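PDB 3FCP: L-Ala-D/L-Glu epimerase, a muconate lactonizing enzyme from Klebsiella pneumoniae subsp. pneumoniae MGH 78578, which binds a magnesium ion and has the two-domain build of the enolase superfamily, an N-terminal alpha/beta domain joined to a TIM-barrel-like domain. Local coordinates for residues A[5-10]-A[38-43]; A[13-18]-A[368-373]; A[305-310]-A[337-342]; A[271-276]-A[315-320]; A[138-143]-A[327-332]. One frame throughout, in Å; residues are numbered along the deposited sequence.

Interaction 1. Residues A[5-10]-A[38-43]; sequences ATVEQI and VRLTRS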
# COMPACT_ATOMS: atom_id res chain seq x y z
N ALA A 5 -28.14 -29.41 33.07
CA ALA A 5 -29.59 -29.32 32.95
C ALA A 5 -29.91 -28.88 31.54
O ALA A 5 -29.02 -28.46 30.79
CB ALA A 5 -30.13 -28.29 33.96
N THR A 6 -31.17 -28.98 31.15
CA THR A 6 -31.56 -28.54 29.82
C THR A 6 -32.46 -27.33 29.99
O THR A 6 -33.04 -27.13 31.06
CB THR A 6 -32.31 -29.65 29.06
OG1 THR A 6 -33.50 -30.00 29.77
CG2 THR A 6 -31.44 -30.88 28.90
N VAL A 7 -32.58 -26.51 28.96
CA VAL A 7 -33.47 -25.36 29.07
C VAL A 7 -34.89 -25.87 28.87
O VAL A 7 -35.21 -26.48 27.85
CB VAL A 7 -33.09 -24.22 28.05
CG1 VAL A 7 -32.08 -24.73 27.04
CG2 VAL A 7 -34.33 -23.66 27.37
N GLU A 8 -35.74 -25.64 29.87
CA GLU A 8 -37.12 -26.10 29.79
C GLU A 8 -38.06 -25.02 29.31
O GLU A 8 -39.01 -25.30 28.58
CB GLU A 8 -37.59 -26.63 31.14
CG GLU A 8 -37.14 -28.05 31.39
CD GLU A 8 -38.03 -28.79 32.38
OE1 GLU A 8 -38.00 -30.04 32.36
OE2 GLU A 8 -38.74 -28.13 33.18
N GLN A 9 -37.80 -23.79 29.71
CA GLN A 9 -38.66 -22.70 29.28
C GLN A 9 -37.92 -21.37 29.19
O GLN A 9 -36.92 -21.14 29.87
CB GLN A 9 -39.85 -22.56 30.23
CG GLN A 9 -40.90 -21.60 29.72
CD GLN A 9 -41.49 -22.06 28.39
OE1 GLN A 9 -42.38 -22.91 28.35
NE2 GLN A 9 -40.99 -21.50 27.29
N ILE A 10 -38.43 -20.51 28.31
CA ILE A 10 -37.88 -19.18 28.10
C ILE A 10 -39.07 -18.23 28.01
O ILE A 10 -39.97 -18.41 27.19
CB ILE A 10 -37.04 -19.10 26.80
CG1 ILE A 10 -35.77 -19.94 26.94
CG2 ILE A 10 -36.68 -17.65 26.50
CD1 ILE A 10 -34.90 -19.99 25.68
N VAL A 38 -35.78 -11.21 30.03
CA VAL A 38 -35.96 -12.63 29.79
C VAL A 38 -35.71 -13.45 31.05
O VAL A 38 -34.87 -13.09 31.88
CB VAL A 38 -34.99 -13.13 28.67
CG1 VAL A 38 -33.57 -12.72 29.00
CG2 VAL A 38 -35.06 -14.64 28.54
N ARG A 39 -36.47 -14.53 31.19
CA ARG A 39 -36.28 -15.45 32.31
C ARG A 39 -36.21 -16.82 31.67
O ARG A 39 -37.12 -17.26 30.97
CB ARG A 39 -37.44 -15.40 33.30
CG ARG A 39 -37.25 -16.38 34.46
CD ARG A 39 -38.25 -16.13 35.58
NE ARG A 39 -39.62 -16.24 35.12
CZ ARG A 39 -40.67 -15.82 35.81
NH1 ARG A 39 -40.50 -15.25 37.00
NH2 ARG A 39 -41.90 -15.95 35.32
N LEU A 40 -35.09 -17.50 31.89
CA LEU A 40 -34.88 -18.82 31.33
C LEU A 40 -34.93 -19.83 32.46
O LEU A 40 -34.22 -19.69 33.46
CB LEU A 40 -33.53 -18.87 30.61
CG LEU A 40 -33.16 -20.14 29.84
CD1 LEU A 40 -32.14 -19.80 28.75
CD2 LEU A 40 -32.61 -21.19 30.80
N THR A 41 -35.77 -20.84 32.31
CA THR A 41 -35.92 -21.87 33.32
C THR A 41 -35.28 -23.17 32.87
O THR A 41 -35.54 -23.64 31.76
CB THR A 41 -37.40 -22.12 33.65
OG1 THR A 41 -38.00 -20.92 34.14
CG2 THR A 41 -37.54 -23.21 34.72
N ARG A 42 -34.45 -23.74 33.73
CA ARG A 42 -33.77 -25.00 33.44
C ARG A 42 -34.54 -26.18 34.03
O ARG A 42 -35.42 -26.00 34.87
CB ARG A 42 -32.36 -24.98 34.02
CG ARG A 42 -31.42 -24.02 33.31
CD ARG A 42 -30.27 -23.56 34.20
NE ARG A 42 -29.61 -24.66 34.90
CZ ARG A 42 -28.30 -24.90 34.85
NH1 ARG A 42 -27.50 -24.12 34.12
NH2 ARG A 42 -27.77 -25.88 35.57
N SER A 43 -34.21 -27.39 33.59
CA SER A 43 -34.87 -28.59 34.08
C SER A 43 -34.54 -28.88 35.54
O SER A 43 -35.22 -29.69 36.18
CB SER A 43 -34.49 -29.80 33.21
OG SER A 43 -33.09 -29.98 33.18

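Interaction 2. Residues A[13-18]-A[368-373]; sequences WIVDVP and HFYTRQ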
# COMPACT_ATOMS: atom_id res chain seq x y z
N TRP A 13 -40.56 -10.38 28.36
CA TRP A 13 -41.55 -9.32 28.47
C TRP A 13 -40.94 -8.01 28.04
O TRP A 13 -39.74 -7.79 28.23
CB TRP A 13 -41.99 -9.14 29.93
CG TRP A 13 -42.44 -10.38 30.63
CD1 TRP A 13 -43.72 -10.82 30.78
CD2 TRP A 13 -41.62 -11.29 31.36
NE1 TRP A 13 -43.75 -11.94 31.56
CE2 TRP A 13 -42.47 -12.26 31.94
CE3 TRP A 13 -40.24 -11.39 31.60
CZ2 TRP A 13 -41.99 -13.31 32.73
CZ3 TRP A 13 -39.76 -12.43 32.38
CH2 TRP A 13 -40.64 -13.38 32.94
N ILE A 14 -41.76 -7.14 27.46
CA ILE A 14 -41.29 -5.82 27.10
C ILE A 14 -41.75 -5.01 28.30
O ILE A 14 -42.93 -5.00 28.63
CB ILE A 14 -41.96 -5.26 25.83
CG1 ILE A 14 -41.52 -6.07 24.60
CG2 ILE A 14 -41.60 -3.80 25.66
CD1 ILE A 14 -42.10 -5.57 23.28
N VAL A 15 -40.80 -4.38 28.98
CA VAL A 15 -41.11 -3.60 30.17
C VAL A 15 -40.83 -2.13 29.94
O VAL A 15 -39.75 -1.76 29.50
CB VAL A 15 -40.27 -4.09 31.35
CG1 VAL A 15 -40.66 -3.35 32.61
CG2 VAL A 15 -40.47 -5.59 31.54
N ASP A 16 -41.82 -1.29 30.24
CA ASP A 16 -41.67 0.15 30.09
C ASP A 16 -41.55 0.75 31.48
O ASP A 16 -42.53 0.79 32.24
CB ASP A 16 -42.87 0.75 29.35
CG ASP A 16 -43.00 0.23 27.94
OD1 ASP A 16 -41.97 0.17 27.24
OD2 ASP A 16 -44.12 -0.11 27.52
N VAL A 17 -40.34 1.18 31.82
CA VAL A 17 -40.06 1.76 33.12
C VAL A 17 -39.87 3.26 32.98
O VAL A 17 -39.28 3.73 32.00
CB VAL A 17 -38.79 1.14 33.74
CG1 VAL A 17 -39.02 -0.33 34.04
CG2 VAL A 17 -37.61 1.30 32.79
N PRO A 18 -40.37 4.03 33.96
CA PRO A 18 -40.25 5.49 33.95
C PRO A 18 -38.83 5.99 34.19
O PRO A 18 -38.08 5.42 34.99
CB PRO A 18 -41.22 5.90 35.05
CG PRO A 18 -41.05 4.80 36.04
CD PRO A 18 -41.08 3.57 35.16
N HIS A 368 -44.51 -7.39 36.48
CA HIS A 368 -45.88 -7.39 35.98
C HIS A 368 -46.46 -5.98 35.90
O HIS A 368 -47.16 -5.64 34.95
CB HIS A 368 -46.76 -8.29 36.85
CG HIS A 368 -46.29 -9.72 36.89
ND1 HIS A 368 -46.04 -10.45 35.75
CD2 HIS A 368 -46.02 -10.54 37.94
CE1 HIS A 368 -45.63 -11.67 36.09
NE2 HIS A 368 -45.62 -11.74 37.41
N PHE A 369 -46.16 -5.15 36.90
CA PHE A 369 -46.68 -3.79 36.90
C PHE A 369 -46.21 -3.00 35.68
O PHE A 369 -47.00 -2.32 35.04
CB PHE A 369 -46.23 -3.06 38.17
CG PHE A 369 -46.82 -1.69 38.32
CD1 PHE A 369 -48.16 -1.52 38.66
CD2 PHE A 369 -46.03 -0.56 38.12
CE1 PHE A 369 -48.71 -0.24 38.78
CE2 PHE A 369 -46.57 0.73 38.25
CZ PHE A 369 -47.91 0.88 38.58
N TYR A 370 -44.92 -3.11 35.36
CA TYR A 370 -44.37 -2.37 34.22
C TYR A 370 -44.42 -3.07 32.86
O TYR A 370 -44.03 -2.48 31.85
CB TYR A 370 -42.92 -1.96 34.53
CG TYR A 370 -42.82 -0.97 35.67
CD1 TYR A 370 -43.39 0.30 35.57
CD2 TYR A 370 -42.16 -1.30 36.86
CE1 TYR A 370 -43.32 1.21 36.63
CE2 TYR A 370 -42.08 -0.40 37.92
CZ TYR A 370 -42.66 0.86 37.80
OH TYR A 370 -42.57 1.76 38.83
N THR A 371 -44.89 -4.31 32.82
CA THR A 371 -44.98 -5.01 31.54
C THR A 371 -45.92 -4.25 30.62
O THR A 371 -47.00 -3.84 31.03
CB THR A 371 -45.51 -6.45 31.72
OG1 THR A 371 -44.58 -7.22 32.48
CG2 THR A 371 -45.72 -7.11 30.36
N ARG A 372 -45.49 -4.06 29.38
CA ARG A 372 -46.30 -3.35 28.40
C ARG A 372 -47.66 -4.01 28.20
O ARG A 372 -48.69 -3.35 28.21
CB ARG A 372 -45.56 -3.27 27.06
CG ARG A 372 -46.30 -2.50 25.98
CD ARG A 372 -45.45 -2.33 24.74
NE ARG A 372 -44.25 -1.55 25.00
CZ ARG A 372 -43.36 -1.21 24.07
NH1 ARG A 372 -43.54 -1.59 22.81
NH2 ARG A 372 -42.30 -0.49 24.40
N GLN A 373 -47.64 -5.33 28.01
CA GLN A 373 -48.87 -6.09 27.81
C GLN A 373 -48.66 -7.59 28.05
O GLN A 373 -49.33 -8.14 28.95
CB GLN A 373 -49.41 -5.88 26.40
CG GLN A 373 -50.54 -6.83 26.02
CD GLN A 373 -50.97 -6.70 24.58
OE1 GLN A 373 -51.61 -5.72 24.19
NE2 GLN A 373 -50.60 -7.68 23.77

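Interaction 3. Residues A[305-310]-A[337-342]; sequences EGTVGT and DIVSVP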
# COMPACT_ATOMS: atom_id res chain seq x y z
N GLU A 305 -29.00 0.27 29.67
CA GLU A 305 -29.71 -0.85 30.25
C GLU A 305 -30.12 -0.53 31.69
O GLU A 305 -29.54 0.34 32.33
CB GLU A 305 -28.81 -2.10 30.31
CG GLU A 305 -28.49 -2.78 28.99
CD GLU A 305 -27.37 -2.12 28.20
OE1 GLU A 305 -26.68 -1.22 28.74
OE2 GLU A 305 -27.16 -2.53 27.04
N GLY A 306 -31.12 -1.26 32.18
CA GLY A 306 -31.55 -1.11 33.56
C GLY A 306 -30.53 -1.89 34.38
O GLY A 306 -29.43 -2.16 33.90
N THR A 307 -30.89 -2.28 35.60
CA THR A 307 -29.98 -3.01 36.47
C THR A 307 -29.51 -4.38 35.96
O THR A 307 -28.34 -4.72 36.12
CB THR A 307 -30.59 -3.18 37.88
OG1 THR A 307 -30.81 -1.89 38.47
CG2 THR A 307 -29.65 -3.98 38.79
N VAL A 308 -30.40 -5.16 35.36
CA VAL A 308 -30.02 -6.48 34.87
C VAL A 308 -28.94 -6.41 33.78
O VAL A 308 -27.86 -7.00 33.93
CB VAL A 308 -31.23 -7.26 34.32
CG1 VAL A 308 -30.77 -8.59 33.73
CG2 VAL A 308 -32.25 -7.52 35.46
N GLY A 309 -29.23 -5.69 32.70
CA GLY A 309 -28.28 -5.56 31.61
C GLY A 309 -27.00 -4.84 32.02
O GLY A 309 -25.92 -5.12 31.51
N THR A 310 -27.14 -3.89 32.95
CA THR A 310 -25.99 -3.15 33.42
C THR A 310 -25.05 -4.04 34.22
O THR A 310 -23.85 -4.04 33.97
CB THR A 310 -26.43 -1.94 34.27
OG1 THR A 310 -27.05 -0.98 33.42
CG2 THR A 310 -25.23 -1.30 34.97
N ASP A 337 -37.10 0.19 38.64
CA ASP A 337 -36.57 -0.90 37.82
C ASP A 337 -37.36 -2.16 38.15
O ASP A 337 -38.27 -2.13 38.98
CB ASP A 337 -35.09 -1.12 38.15
CG ASP A 337 -34.30 -1.72 36.98
OD1 ASP A 337 -34.87 -2.51 36.20
OD2 ASP A 337 -33.10 -1.39 36.86
N ILE A 338 -37.01 -3.28 37.52
CA ILE A 338 -37.72 -4.53 37.78
C ILE A 338 -36.95 -5.51 38.66
O ILE A 338 -37.27 -6.70 38.70
CB ILE A 338 -38.15 -5.23 36.45
CG1 ILE A 338 -37.00 -5.21 35.43
CG2 ILE A 338 -39.38 -4.54 35.87
CD1 ILE A 338 -35.86 -6.14 35.77
N VAL A 339 -35.93 -5.02 39.37
CA VAL A 339 -35.15 -5.88 40.27
C VAL A 339 -35.56 -5.61 41.71
O VAL A 339 -36.10 -4.55 42.03
CB VAL A 339 -33.61 -5.64 40.14
CG1 VAL A 339 -33.13 -6.03 38.75
CG2 VAL A 339 -33.26 -4.17 40.44
N SER A 340 -35.32 -6.58 42.59
CA SER A 340 -35.68 -6.41 43.99
C SER A 340 -34.72 -5.45 44.69
O SER A 340 -35.14 -4.62 45.49
CB SER A 340 -35.67 -7.77 44.70
OG SER A 340 -34.39 -8.36 44.65
N VAL A 341 -33.43 -5.55 44.36
CA VAL A 341 -32.40 -4.70 44.96
C VAL A 341 -31.46 -4.11 43.89
O VAL A 341 -30.80 -4.84 43.15
CB VAL A 341 -31.56 -5.48 45.98
CG1 VAL A 341 -30.49 -4.58 46.59
CG2 VAL A 341 -32.47 -6.04 47.07
N PRO A 342 -31.39 -2.77 43.81
CA PRO A 342 -30.52 -2.10 42.83
C PRO A 342 -29.04 -2.16 43.21
O PRO A 342 -28.69 -2.51 44.34
CB PRO A 342 -31.05 -0.68 42.83
CG PRO A 342 -31.42 -0.48 44.27
CD PRO A 342 -32.13 -1.78 44.61
O HOH W 1 -33.15 -4.31 34.68

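Interaction 4. Residues A[271-276]-A[315-320]; sequences YALKIA and HAWSTL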
# COMPACT_ATOMS: atom_id res chain seq x y z
N TYR A 271 -12.05 0.94 21.69
CA TYR A 271 -13.34 0.39 21.30
C TYR A 271 -14.35 0.47 22.44
O TYR A 271 -14.02 0.19 23.61
CB TYR A 271 -13.23 -1.08 20.89
CG TYR A 271 -12.52 -1.38 19.58
CD1 TYR A 271 -12.28 -0.39 18.63
CD2 TYR A 271 -12.14 -2.69 19.27
CE1 TYR A 271 -11.69 -0.69 17.41
CE2 TYR A 271 -11.55 -3.00 18.05
CZ TYR A 271 -11.33 -1.99 17.13
OH TYR A 271 -10.75 -2.29 15.92
N ALA A 272 -15.57 0.86 22.11
CA ALA A 272 -16.64 0.92 23.10
C ALA A 272 -17.29 -0.46 23.13
O ALA A 272 -18.16 -0.76 22.32
CB ALA A 272 -17.69 1.98 22.70
N LEU A 273 -16.86 -1.31 24.06
CA LEU A 273 -17.43 -2.65 24.18
C LEU A 273 -18.85 -2.55 24.72
O LEU A 273 -19.12 -1.77 25.64
CB LEU A 273 -16.59 -3.50 25.15
CG LEU A 273 -15.09 -3.63 24.92
CD1 LEU A 273 -14.46 -4.41 26.08
CD2 LEU A 273 -14.83 -4.34 23.60
N LYS A 274 -19.77 -3.31 24.14
CA LYS A 274 -21.16 -3.34 24.60
C LYS A 274 -21.67 -4.76 24.42
O LYS A 274 -21.56 -5.33 23.34
CB LYS A 274 -22.03 -2.36 23.80
CG LYS A 274 -21.67 -0.89 24.00
CD LYS A 274 -22.65 0.05 23.31
CE LYS A 274 -22.26 1.52 23.53
NZ LYS A 274 -23.23 2.43 22.90
N ILE A 275 -22.24 -5.34 25.48
CA ILE A 275 -22.71 -6.72 25.35
C ILE A 275 -23.81 -6.85 24.29
O ILE A 275 -23.86 -7.87 23.59
CB ILE A 275 -23.20 -7.30 26.72
CG1 ILE A 275 -24.44 -6.58 27.22
CG2 ILE A 275 -22.07 -7.20 27.75
CD1 ILE A 275 -25.00 -7.20 28.52
N ALA A 276 -24.65 -5.82 24.16
CA ALA A 276 -25.74 -5.84 23.18
C ALA A 276 -25.25 -5.93 21.73
O ALA A 276 -25.87 -6.58 20.89
CB ALA A 276 -26.63 -4.60 23.34
N HIS A 315 -20.08 -7.49 34.96
CA HIS A 315 -19.38 -8.74 35.25
C HIS A 315 -18.30 -8.98 34.19
O HIS A 315 -17.21 -9.45 34.51
CB HIS A 315 -20.36 -9.91 35.29
CG HIS A 315 -21.04 -10.07 36.61
ND1 HIS A 315 -20.39 -10.53 37.74
CD2 HIS A 315 -22.31 -9.81 37.00
CE1 HIS A 315 -21.22 -10.55 38.76
NE2 HIS A 315 -22.40 -10.12 38.34
N ALA A 316 -18.62 -8.66 32.94
CA ALA A 316 -17.67 -8.81 31.83
C ALA A 316 -16.56 -7.76 31.94
O ALA A 316 -15.38 -8.08 31.82
CB ALA A 316 -18.40 -8.68 30.49
N TRP A 317 -16.95 -6.51 32.17
CA TRP A 317 -15.98 -5.42 32.29
C TRP A 317 -14.96 -5.66 33.41
O TRP A 317 -13.80 -5.26 33.30
CB TRP A 317 -16.68 -4.08 32.56
CG TRP A 317 -17.67 -3.60 31.50
CD1 TRP A 317 -18.58 -2.58 31.65
CD2 TRP A 317 -17.86 -4.11 30.18
NE1 TRP A 317 -19.33 -2.44 30.51
CE2 TRP A 317 -18.91 -3.36 29.59
CE3 TRP A 317 -17.26 -5.14 29.43
CZ2 TRP A 317 -19.37 -3.61 28.28
CZ3 TRP A 317 -17.71 -5.38 28.13
CH2 TRP A 317 -18.76 -4.62 27.57
N SER A 318 -15.40 -6.31 34.48
CA SER A 318 -14.54 -6.58 35.64
C SER A 318 -13.35 -7.47 35.32
O SER A 318 -12.33 -7.43 36.01
CB SER A 318 -15.34 -7.23 36.77
OG SER A 318 -15.58 -8.61 36.51
N THR A 319 -13.48 -8.29 34.29
CA THR A 319 -12.40 -9.19 33.94
C THR A 319 -11.36 -8.55 33.03
O THR A 319 -10.35 -9.19 32.70
CB THR A 319 -12.92 -10.42 33.19
OG1 THR A 319 -13.35 -10.01 31.88
CG2 THR A 319 -14.11 -11.03 33.94
N LEU A 320 -11.57 -7.30 32.64
CA LEU A 320 -10.66 -6.63 31.70
C LEU A 320 -10.06 -5.32 32.18
O LEU A 320 -10.64 -4.63 33.01
CB LEU A 320 -11.41 -6.34 30.40
CG LEU A 320 -12.14 -7.47 29.69
CD1 LEU A 320 -13.19 -6.90 28.73
CD2 LEU A 320 -11.12 -8.33 28.95

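Interaction 5. Residues A[138-143]-A[327-332]; sequences PVLWTL and EMFGPL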
# COMPACT_ATOMS: atom_id res chain seq x y z
N PRO A 138 -15.26 2.09 37.75
CA PRO A 138 -15.55 3.51 37.56
C PRO A 138 -16.71 3.70 36.59
O PRO A 138 -16.88 2.95 35.63
CB PRO A 138 -14.24 4.06 37.02
CG PRO A 138 -13.70 2.90 36.23
CD PRO A 138 -13.96 1.74 37.15
N VAL A 139 -17.53 4.71 36.87
CA VAL A 139 -18.68 5.03 36.05
C VAL A 139 -18.72 6.55 35.88
O VAL A 139 -18.82 7.29 36.86
CB VAL A 139 -20.00 4.58 36.73
CG1 VAL A 139 -21.19 4.96 35.87
CG2 VAL A 139 -19.97 3.08 36.97
N LEU A 140 -18.62 7.02 34.64
CA LEU A 140 -18.66 8.45 34.40
C LEU A 140 -20.11 8.90 34.30
O LEU A 140 -21.03 8.08 34.40
CB LEU A 140 -17.90 8.80 33.12
CG LEU A 140 -18.24 8.05 31.82
CD1 LEU A 140 -19.60 8.50 31.29
CD2 LEU A 140 -17.15 8.32 30.79
N TRP A 141 -20.33 10.20 34.12
CA TRP A 141 -21.68 10.73 34.00
C TRP A 141 -21.78 11.48 32.67
O TRP A 141 -20.83 12.13 32.24
CB TRP A 141 -21.98 11.69 35.16
CG TRP A 141 -23.39 12.20 35.16
CD1 TRP A 141 -23.80 13.49 34.97
CD2 TRP A 141 -24.59 11.43 35.33
NE1 TRP A 141 -25.17 13.57 35.00
CE2 TRP A 141 -25.68 12.31 35.22
CE3 TRP A 141 -24.84 10.07 35.56
CZ2 TRP A 141 -27.01 11.89 35.33
CZ3 TRP A 141 -26.16 9.64 35.67
CH2 TRP A 141 -27.23 10.55 35.56
N THR A 142 -22.93 11.36 32.01
CA THR A 142 -23.11 12.04 30.74
C THR A 142 -23.85 13.35 30.94
O THR A 142 -24.81 13.43 31.71
CB THR A 142 -23.88 11.16 29.72
OG1 THR A 142 -23.03 10.09 29.28
CG2 THR A 142 -24.31 11.97 28.51
N LEU A 143 -23.38 14.38 30.25
CA LEU A 143 -23.98 15.70 30.30
C LEU A 143 -24.64 15.89 28.94
O LEU A 143 -23.95 16.04 27.92
CB LEU A 143 -22.89 16.75 30.53
CG LEU A 143 -22.13 16.54 31.84
CD1 LEU A 143 -20.90 17.43 31.90
CD2 LEU A 143 -23.05 16.82 33.02
N GLU A 327 -19.35 3.49 31.27
CA GLU A 327 -20.47 4.42 31.29
C GLU A 327 -21.72 3.67 31.75
O GLU A 327 -22.81 3.86 31.21
CB GLU A 327 -20.69 5.02 29.89
CG GLU A 327 -20.67 3.99 28.76
CD GLU A 327 -21.00 4.59 27.42
OE1 GLU A 327 -20.62 5.75 27.17
OE2 GLU A 327 -21.62 3.89 26.59
N MET A 328 -21.57 2.82 32.76
CA MET A 328 -22.70 2.05 33.25
C MET A 328 -23.59 2.76 34.29
O MET A 328 -23.76 2.29 35.42
CB MET A 328 -22.21 0.70 33.77
CG MET A 328 -22.40 -0.43 32.74
SD MET A 328 -21.62 -0.18 31.13
CE MET A 328 -22.41 0.91 30.51
N PHE A 329 -24.18 3.87 33.86
CA PHE A 329 -25.05 4.68 34.72
C PHE A 329 -26.53 4.53 34.36
O PHE A 329 -27.39 5.23 34.91
CB PHE A 329 -24.64 6.15 34.62
CG PHE A 329 -24.71 6.71 33.22
CD1 PHE A 329 -25.93 7.02 32.63
CD2 PHE A 329 -23.55 6.91 32.48
CE1 PHE A 329 -26.00 7.51 31.34
CE2 PHE A 329 -23.60 7.40 31.17
CZ PHE A 329 -24.83 7.71 30.60
N GLY A 330 -26.81 3.61 33.44
CA GLY A 330 -28.18 3.37 32.99
C GLY A 330 -29.23 3.30 34.09
O GLY A 330 -30.28 3.94 33.97
N PRO A 331 -29.00 2.54 35.17
CA PRO A 331 -29.98 2.43 36.25
C PRO A 331 -30.29 3.76 36.93
O PRO A 331 -31.39 3.97 37.43
CB PRO A 331 -29.33 1.44 37.22
CG PRO A 331 -28.49 0.59 36.32
CD PRO A 331 -27.87 1.62 35.39
N LEU A 332 -29.30 4.66 36.96
CA LEU A 332 -29.47 5.96 37.60
C LEU A 332 -30.40 6.91 36.86
O LEU A 332 -30.78 7.95 37.39
CB LEU A 332 -28.10 6.62 37.80
CG LEU A 332 -27.14 5.84 38.71
CD1 LEU A 332 -25.82 6.56 38.83
CD2 LEU A 332 -27.79 5.65 40.07

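Interaction 1. Residues A[5-10]-A[38-43]
Ser-43 meets Thr-6 through both its side chain and its backbone. With chi1 at 57° its OG is tucked between its own N and carbonyl carbon, where it accepts a nearly straight bond from Thr-6 N at 3.0 Å; Ser-43 N in turn donates to Thr-6 O. Glu-8 lays its extended chain over the same residue, CG being 3.6 Å from Ser-43 CA. Ile-10 and Leu-40 run alongside each other with the same heading, Ile-10 CG1 3.9 Å from Leu-40 CG. Ile-10 CG2, anti to the backbone N, reaches Val-38 CG2 at 4.0 Å. Branched aliphatics suit this face, which helices 65-80 and 103-121 cover. The Arg-42 guanidinium passes Ala-5 CB, 3.7 Å from NH2, and is held by Asp-44 and Gln-117. Thr-41 O accepts from Glu-8 N at 2.8 Å and from Gln-9 N at 3.1 Å. Two residues facing one make a classic beta bulge, set in the antiparallel sheet of the N-terminal domain.

Interaction 2. Residues A[13-18]-A[368-373]
Arg-372 grips Asp-16 side-on in a salt bridge, one nitrogen to each oxygen. NE donates to Asp-16 OD2 at 2.9 Å and NH2 to Asp-16 OD1 at 2.9 Å, both on the syn lone pairs, and the two flat groups are nearly coplanar, their planes 22° apart. The bend at chi3 (-63°) swings NE out of the extended line of the chain. Both charges have second partners: Asp-16 OD1 also bonds Ser-34, and Arg-372 NH1 pairs with Glu-66.

Two backbone bonds hold the main chains together. Arg-372 N donates almost straight to Ile-14 O at 2.8 Å, and Asp-16 N donates to Tyr-370 O at 3.0 Å, flanking the single bridge of Val-15 with Thr-371.

Apolar contacts fill in around the polar ones. Ile-14 CG2 sits over one face of the guanidinium, 3.5 Å from Arg-372 CZ. Val-15 CG1 presses tightly on Tyr-370 CB at 3.3 Å, while Pro-18 CD comes within 3.6 Å of Tyr-370 CE1; the phenol OH bonds Asp-336. An aromatic with a polar tip suits this half-covered place.

The chemistry implies that the chain around and after helix 364-370 is tied to strand 7-17 of the N-terminal domain by charge as well as by backbone bonds.

Interaction 3. Residues A[305-310]-A[337-342]
Thr-307 offers two donors to a single oxygen of Asp-337. Thr-307 N bonds Asp-337 OD2 at 2.7 Å on its syn lone pair, and Thr-307 OG1 donates to the same oxygen at 2.8 Å from above the carboxylate plane. With OG1 beside the backbone N (chi1 -61°), the hydroxyl and amide of the threonine both face one acceptor. The other oxygen, Asp-337 OD1, accepts from a water at 2.9 Å, and that water accepts from Val-308 N, passing the carboxylate's reach on to the next amide of the helix.

A second shell fixes the aspartate: Ile-338 N donates to Asp-337 OD1 at 2.6 Å. Next to the polar group Val-308 CG2 touches Val-339 CG1 at 3.7 Å and Ile-338 CD1 at 3.9 Å, compact aliphatics that suit the buried seam.

Farther out, Glu-51 of the N-terminal domain bonds Gly-306 N and Gly-309 N, and Gly-306 O accepts from both Thr-310 N and Thr-310 OG1. Gly-306 holds the N-cap position yet has no side chain with which to cap. Instead the first amide of helix 307-317 is bonded by a carboxylate from the loop 337-342, which probably also complements the helix dipole, at a helix N-terminus in the barrel domain of an enolase-superfamily protein.

Interaction 4. Residues A[271-276]-A[315-320]
Leu-273, on strand 270-273 of the TIM-barrel-like domain, packs on Trp-317 of helix 307-317, a strand-to-helix contact. Its CB rests 3.4 Å from Trp-317 CH2 and 3.7 Å from Trp-317 CZ3, against the outer atoms of the six-membered ring. CG, beside the backbone N (chi1 -53°), carries the chain past the indole in the opposite direction to the tryptophan. CD1, extended by a chi2 of 174°, meets both Leu-320 CD1 at 3.9 Å and Trp-317 CZ3 at 4.0 Å.

Trp-317 also comes close to the leucine's backbone, with CZ2 3.2 Å from Leu-273 O. Ile-275 CG2 adds a looser touch on Trp-317 CH2 at 4.2 Å. The place is wholly buried, which suits a broad flat ring and branched aliphatics; no hydrogen bond joins the segments.

Lys-274, the N-cap of helix 275-278, points its CB away from 315-320, and its side chain lies about 5 Å from the magnesium ion; Lys-274 NZ bonds OD2 of the metal ligand Asp-250.

Interaction 5. Residues A[138-143]-A[327-332]
Phe-329 carries this contact, its ring walled by three consecutive residues of 138-143. One side of the ring perimeter is close: Phe-329 CD2 lies 3.4 Å from Leu-140 O, and Phe-329 CZ 3.3 Å from Thr-142 OG1. That hydroxyl is buried with no polar partner in the model, as is Met-328 O, which probably costs some stability. Val-139 CG1, anti to its backbone N, presses on Met-328 C at 3.6 Å, at the centre of an inverse gamma turn. Leu-140 CD1 lies alongside Glu-327, 3.9 Å from its CB, while the carboxylate goes on to Tyr-299, Lys-168 and Thr-302; the Glu-327 side chain is about 7 Å from the magnesium ion.

Toward solvent the fit is looser. The Trp-141 and Phe-329 side chains cross at about a right angle, ring centroids 5.3 Å apart and planes at 60°, and Trp-141 CZ3 is 3.9 Å from Phe-329 CB. Exposed Leu-332 only brushes the indole, Leu-332 CB to Trp-141 CZ3 measuring 4.2 Å. A large amphipathic ring suits this margin, since its NE1 bonds Glu-154.

Strand 136-143, beside 166-170 at the start of the barrel sheet, thus meets the chain that follows helix 307-317, consistent with the closing seam of the enolase-superfamily barrel.

In the fold
Interactions 1 and 2 share strand 7-17 of the N-terminal sheet, their centres about 21 Å apart, and touch where Arg-39 packs on Trp-13. Interaction 2, joining a strand near the N-terminus to the last modelled residues, spans interactions 3, 4 and 5 in sequence and touches interaction 3 through Val-15 and Ile-338. Interactions 3 and 4 use the first turn and a later part of helix 307-317, about 17 Å apart between centres. Interaction 5 sits about 14 Å from each, centre to centre, meeting interaction 3 at Thr-310 and Pro-331, and interaction 4 where Trp-317 NE1 comes 3.3 Å from Met-328 SD. The five thus run from the N-terminal domain, across the domain interface, to the barrel near the magnesium ion.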